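Long-range contact in N-alpha-acetyltransferase 35, NatC auxiliary subunit (Saccharomyces cerevisiae, PDB 6YGA), which serves as the auxiliary subunit of the NatC N-terminal acetyltransferase, which acetylates the N-terminal methionine of the L-A virus Gag protein: residues Q193-L204 and L224-D235. Numbering follows the deposited sequence.
Sequences QDVVINSLTESL and LKIIICLVHLED
Gln193 CG (chi1 -171°) and Val231 CG1 each stand opposite their backbone N, and the two side chains slide past each other in opposite directions. The Gln193 chain runs on straight, which carries the amide past Val231 to Asp235. There NE2 donates to Asp235 OD1 at 3.0 Å. The bond is nearly straight (172°) and lies in the amide plane. It reaches the syn side of OD1 but is tilted out of the carboxylate plane, and the two flat groups are turned 78° apart. NE2 also makes a weak, longer bond to Val231 O (3.4 Å). Both carboxylate oxygens of Asp235 are engaged, since His232 ND1 donates to OD2 at 2.8 Å, in the ring plane and on the syn lone pair. This bond, with the ring stack on His246, would hold the imidazole's rotation. Ile197 CD1 comes obliquely to the ring, 3.3 Å from His232 NE2.

The motif is an antiparallel helical hairpin. Helices 193-209 and 215-231 follow each other in the chain, and the axes of 193-204 and 224-231 approach to 9.8 Å and run antiparallel. Packing is knobs-into-holes. Leu200 sits among Leu224, Ile227, Ile228 and Val231, with its CB 3.5 Å from Ile228 CG1. In return, Val231 fits among Gln193, Val196, Ile197 and Leu200. Its CG1 lies against Gln193 CG and Ile197 CG1, its CG2 against Leu200 CD1, and Val196 CG1 touches both. Farther along, Leu224 CD2 lies against the helix backbone at Leu200 O and touches Leu204 CG at 3.6 Å. Leu204 CD1 rests on the aliphatic part of Lys225, 3.7 Å from its CG. Helix 142-167 packs against both arms: Ser150 OG and Ser203 OG are hydrogen-bonded, as are Tyr157 OH and Glu234 OE1.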
loop_
_atom_site.group_PDB
_atom_site.type_symbol
_atom_site.label_atom_id
_atom_site.label_comp_id
_atom_site.label_asym_id
_atom_site.label_seq_id
_atom_site.Cartn_x
_atom_site.Cartn_y
_atom_site.Cartn_z
ATOM N N GLN B 193 -6.352 29.336 -11.455
ATOM C CA GLN B 193 -7.035 28.470 -12.412
ATOM C C GLN B 193 -7.532 29.252 -13.621
ATOM O O GLN B 193 -7.457 28.766 -14.756
ATOM C CB GLN B 193 -8.197 27.750 -11.731
ATOM C CG GLN B 193 -8.835 26.664 -12.580
ATOM C CD GLN B 193 -10.197 26.247 -12.063
ATOM O OE1 GLN B 193 -11.038 27.088 -11.743
ATOM N NE2 GLN B 193 -10.422 24.942 -11.977
ATOM N N ASP B 194 -8.042 30.467 -13.402
ATOM C CA ASP B 194 -8.593 31.245 -14.507
ATOM C C ASP B 194 -7.530 31.546 -15.556
ATOM O O ASP B 194 -7.796 31.463 -16.761
ATOM C CB ASP B 194 -9.208 32.541 -13.979
ATOM C CG ASP B 194 -10.309 32.295 -12.966
ATOM O OD1 ASP B 194 -11.053 31.303 -13.121
ATOM O OD2 ASP B 194 -10.431 33.092 -12.014
ATOM N N VAL B 195 -6.315 31.884 -15.117
ATOM C CA VAL B 195 -5.239 32.189 -16.057
ATOM C C VAL B 195 -4.862 30.950 -16.860
ATOM O O VAL B 195 -4.643 31.023 -18.075
ATOM C CB VAL B 195 -4.028 32.769 -15.304
ATOM C CG1 VAL B 195 -2.883 33.054 -16.267
ATOM C CG2 VAL B 195 -4.427 34.034 -14.555
ATOM N N VAL B 196 -4.798 29.793 -16.197
ATOM C CA VAL B 196 -4.400 28.563 -16.877
ATOM C C VAL B 196 -5.437 28.160 -17.920
ATOM O O VAL B 196 -5.089 27.783 -19.045
ATOM C CB VAL B 196 -4.164 27.444 -15.844
ATOM C CG1 VAL B 196 -3.804 26.141 -16.537
ATOM C CG2 VAL B 196 -3.069 27.853 -14.867
ATOM N N ILE B 197 -6.724 28.237 -17.572
ATOM C CA ILE B 197 -7.768 27.862 -18.521
ATOM C C ILE B 197 -7.805 28.838 -19.690
ATOM O O ILE B 197 -7.975 28.435 -20.847
ATOM C CB ILE B 197 -9.130 27.772 -17.810
ATOM C CG1 ILE B 197 -9.081 26.724 -16.703
ATOM C CG2 ILE B 197 -10.236 27.430 -18.797
ATOM C CD1 ILE B 197 -10.317 26.712 -15.842
ATOM N N ASN B 198 -7.640 30.134 -19.410
ATOM C CA ASN B 198 -7.596 31.119 -20.487
ATOM C C ASN B 198 -6.390 30.893 -21.390
ATOM O O ASN B 198 -6.497 30.997 -22.617
ATOM C CB ASN B 198 -7.578 32.535 -19.910
ATOM C CG ASN B 198 -8.904 32.927 -19.281
ATOM O OD1 ASN B 198 -9.937 32.312 -19.546
ATOM N ND2 ASN B 198 -8.881 33.963 -18.449
ATOM N N SER B 199 -5.233 30.574 -20.801
ATOM C CA SER B 199 -4.041 30.305 -21.601
ATOM C C SER B 199 -4.249 29.102 -22.513
ATOM O O SER B 199 -3.846 29.122 -23.682
ATOM C CB SER B 199 -2.835 30.084 -20.687
ATOM O OG SER B 199 -1.712 29.625 -21.420
ATOM N N LEU B 200 -4.882 28.046 -21.996
ATOM C CA LEU B 200 -5.149 26.862 -22.805
ATOM C C LEU B 200 -6.209 27.142 -23.864
ATOM O O LEU B 200 -6.140 26.607 -24.977
ATOM C CB LEU B 200 -5.582 25.706 -21.903
ATOM C CG LEU B 200 -4.532 25.192 -20.916
ATOM C CD1 LEU B 200 -5.186 24.503 -19.726
ATOM C CD2 LEU B 200 -3.574 24.246 -21.619
ATOM N N THR B 201 -7.199 27.976 -23.537
ATOM C CA THR B 201 -8.207 28.346 -24.526
ATOM C C THR B 201 -7.598 29.185 -25.644
ATOM O O THR B 201 -7.914 28.982 -26.822
ATOM C CB THR B 201 -9.359 29.092 -23.849
ATOM O OG1 THR B 201 -10.126 28.175 -23.060
ATOM C CG2 THR B 201 -10.271 29.745 -24.881
ATOM N N GLU B 202 -6.713 30.124 -25.296
ATOM C CA GLU B 202 -6.069 30.951 -26.313
ATOM C C GLU B 202 -5.234 30.106 -27.268
ATOM O O GLU B 202 -5.210 30.363 -28.478
ATOM C CB GLU B 202 -5.207 32.025 -25.653
ATOM C CG GLU B 202 -5.999 33.103 -24.929
ATOM C CD GLU B 202 -5.110 34.103 -24.217
ATOM O OE1 GLU B 202 -3.875 34.032 -24.388
ATOM O OE2 GLU B 202 -5.647 34.960 -23.484
ATOM N N SER B 203 -4.533 29.096 -26.746
ATOM C CA SER B 203 -3.808 28.186 -27.625
ATOM C C SER B 203 -4.763 27.366 -28.482
ATOM O O SER B 203 -4.419 27.001 -29.611
ATOM C CB SER B 203 -2.899 27.266 -26.812
ATOM O OG SER B 203 -1.812 27.984 -26.257
ATOM N N LEU B 204 -5.961 27.071 -27.971
ATOM C CA LEU B 204 -6.949 26.367 -28.782
ATOM C C LEU B 204 -7.383 27.213 -29.969
ATOM O O LEU B 204 -7.518 26.701 -31.085
ATOM C CB LEU B 204 -8.159 25.973 -27.931
ATOM C CG LEU B 204 -8.330 24.483 -27.617
ATOM C CD1 LEU B 204 -9.689 24.223 -26.986
ATOM C CD2 LEU B 204 -8.137 23.634 -28.867
ATOM N N LEU B 224 -5.087 19.441 -25.933
ATOM C CA LEU B 224 -5.327 20.710 -25.254
ATOM C C LEU B 224 -6.611 20.667 -24.432
ATOM O O LEU B 224 -6.644 21.150 -23.295
ATOM C CB LEU B 224 -5.379 21.845 -26.276
ATOM C CG LEU B 224 -4.670 23.145 -25.896
ATOM C CD1 LEU B 224 -3.206 22.888 -25.668
ATOM C CD2 LEU B 224 -4.835 24.175 -26.982
ATOM N N LYS B 225 -7.679 20.089 -24.988
ATOM C CA LYS B 225 -8.939 20.022 -24.254
ATOM C C LYS B 225 -8.846 19.052 -23.084
ATOM O O LYS B 225 -9.477 19.266 -22.043
ATOM C CB LYS B 225 -10.079 19.621 -25.187
ATOM C CG LYS B 225 -10.399 20.627 -26.279
ATOM C CD LYS B 225 -11.596 20.165 -27.097
ATOM C CE LYS B 225 -12.024 21.219 -28.105
ATOM N NZ LYS B 225 -13.222 20.796 -28.885
ATOM N N ILE B 226 -8.072 17.974 -23.241
ATOM C CA ILE B 226 -7.851 17.043 -22.135
ATOM C C ILE B 226 -7.178 17.760 -20.971
ATOM O O ILE B 226 -7.583 17.620 -19.811
ATOM C CB ILE B 226 -7.024 15.829 -22.604
ATOM C CG1 ILE B 226 -7.881 14.870 -23.432
ATOM C CG2 ILE B 226 -6.419 15.092 -21.419
ATOM C CD1 ILE B 226 -7.131 13.635 -23.895
ATOM N N ILE B 227 -6.149 18.558 -21.271
ATOM C CA ILE B 227 -5.444 19.293 -20.224
ATOM C C ILE B 227 -6.392 20.248 -19.508
ATOM O O ILE B 227 -6.339 20.391 -18.281
ATOM C CB ILE B 227 -4.227 20.027 -20.819
ATOM C CG1 ILE B 227 -3.234 19.012 -21.398
ATOM C CG2 ILE B 227 -3.544 20.891 -19.768
ATOM C CD1 ILE B 227 -1.977 19.630 -21.974
ATOM N N ILE B 228 -7.287 20.899 -20.258
ATOM C CA ILE B 228 -8.284 21.777 -19.648
ATOM C C ILE B 228 -9.149 21.001 -18.660
ATOM O O ILE B 228 -9.457 21.486 -17.565
ATOM C CB ILE B 228 -9.136 22.456 -20.738
ATOM C CG1 ILE B 228 -8.297 23.484 -21.500
ATOM C CG2 ILE B 228 -10.379 23.098 -20.135
ATOM C CD1 ILE B 228 -9.057 24.226 -22.575
ATOM N N CYS B 229 -9.545 19.780 -19.027
ATOM C CA CYS B 229 -10.360 18.967 -18.130
ATOM C C CYS B 229 -9.595 18.597 -16.865
ATOM O O CYS B 229 -10.168 18.581 -15.770
ATOM C CB CYS B 229 -10.839 17.711 -18.853
ATOM S SG CYS B 229 -11.917 18.033 -20.267
ATOM N N LEU B 230 -8.301 18.289 -16.992
ATOM C CA LEU B 230 -7.515 17.933 -15.815
ATOM C C LEU B 230 -7.359 19.125 -14.879
ATOM O O LEU B 230 -7.323 18.960 -13.654
ATOM C CB LEU B 230 -6.143 17.395 -16.232
ATOM C CG LEU B 230 -6.125 16.103 -17.056
ATOM C CD1 LEU B 230 -4.746 15.856 -17.660
ATOM C CD2 LEU B 230 -6.555 14.924 -16.204
ATOM N N VAL B 231 -7.257 20.334 -15.441
ATOM C CA VAL B 231 -7.172 21.535 -14.619
ATOM C C VAL B 231 -8.476 21.767 -13.864
ATOM O O VAL B 231 -8.476 22.328 -12.761
ATOM C CB VAL B 231 -6.795 22.741 -15.501
ATOM C CG1 VAL B 231 -6.802 24.025 -14.689
ATOM C CG2 VAL B 231 -5.432 22.519 -16.135
ATOM N N HIS B 232 -9.596 21.319 -14.422
ATOM C CA HIS B 232 -10.897 21.501 -13.795
ATOM C C HIS B 232 -11.180 20.497 -12.687
ATOM O O HIS B 232 -12.266 20.548 -12.101
ATOM C CB HIS B 232 -12.002 21.412 -14.845
ATOM C CG HIS B 232 -12.299 22.715 -15.519
ATOM N ND1 HIS B 232 -13.049 23.704 -14.924
ATOM C CD2 HIS B 232 -11.951 23.186 -16.740
ATOM C CE1 HIS B 232 -13.150 24.733 -15.748
ATOM N NE2 HIS B 232 -12.493 24.444 -16.857
ATOM N N LEU B 233 -10.251 19.587 -12.387
ATOM C CA LEU B 233 -10.527 18.580 -11.369
ATOM C C LEU B 233 -10.590 19.188 -9.976
ATOM O O LEU B 233 -11.213 18.611 -9.078
ATOM C CB LEU B 233 -9.478 17.469 -11.408
ATOM C CG LEU B 233 -9.626 16.441 -12.533
ATOM C CD1 LEU B 233 -8.485 15.431 -12.496
ATOM C CD2 LEU B 233 -10.970 15.744 -12.437
ATOM N N GLU B 234 -9.960 20.345 -9.772
ATOM C CA GLU B 234 -10.002 20.976 -8.460
ATOM C C GLU B 234 -11.378 21.542 -8.127
ATOM O O GLU B 234 -11.620 21.886 -6.964
ATOM C CB GLU B 234 -8.946 22.079 -8.370
ATOM C CG GLU B 234 -9.293 23.339 -9.132
ATOM C CD GLU B 234 -8.374 24.492 -8.788
ATOM O OE1 GLU B 234 -7.237 24.234 -8.338
ATOM O OE2 GLU B 234 -8.792 25.657 -8.960
ATOM N N ASP B 235 -12.284 21.633 -9.107
ATOM C CA ASP B 235 -13.621 22.155 -8.837
ATOM C C ASP B 235 -14.370 21.288 -7.830
ATOM O O ASP B 235 -15.223 21.793 -7.093
ATOM C CB ASP B 235 -14.430 22.263 -10.134
ATOM C CG ASP B 235 -13.798 23.197 -11.156
ATOM O OD1 ASP B 235 -13.047 24.116 -10.764
ATOM O OD2 ASP B 235 -14.063 23.012 -12.362
#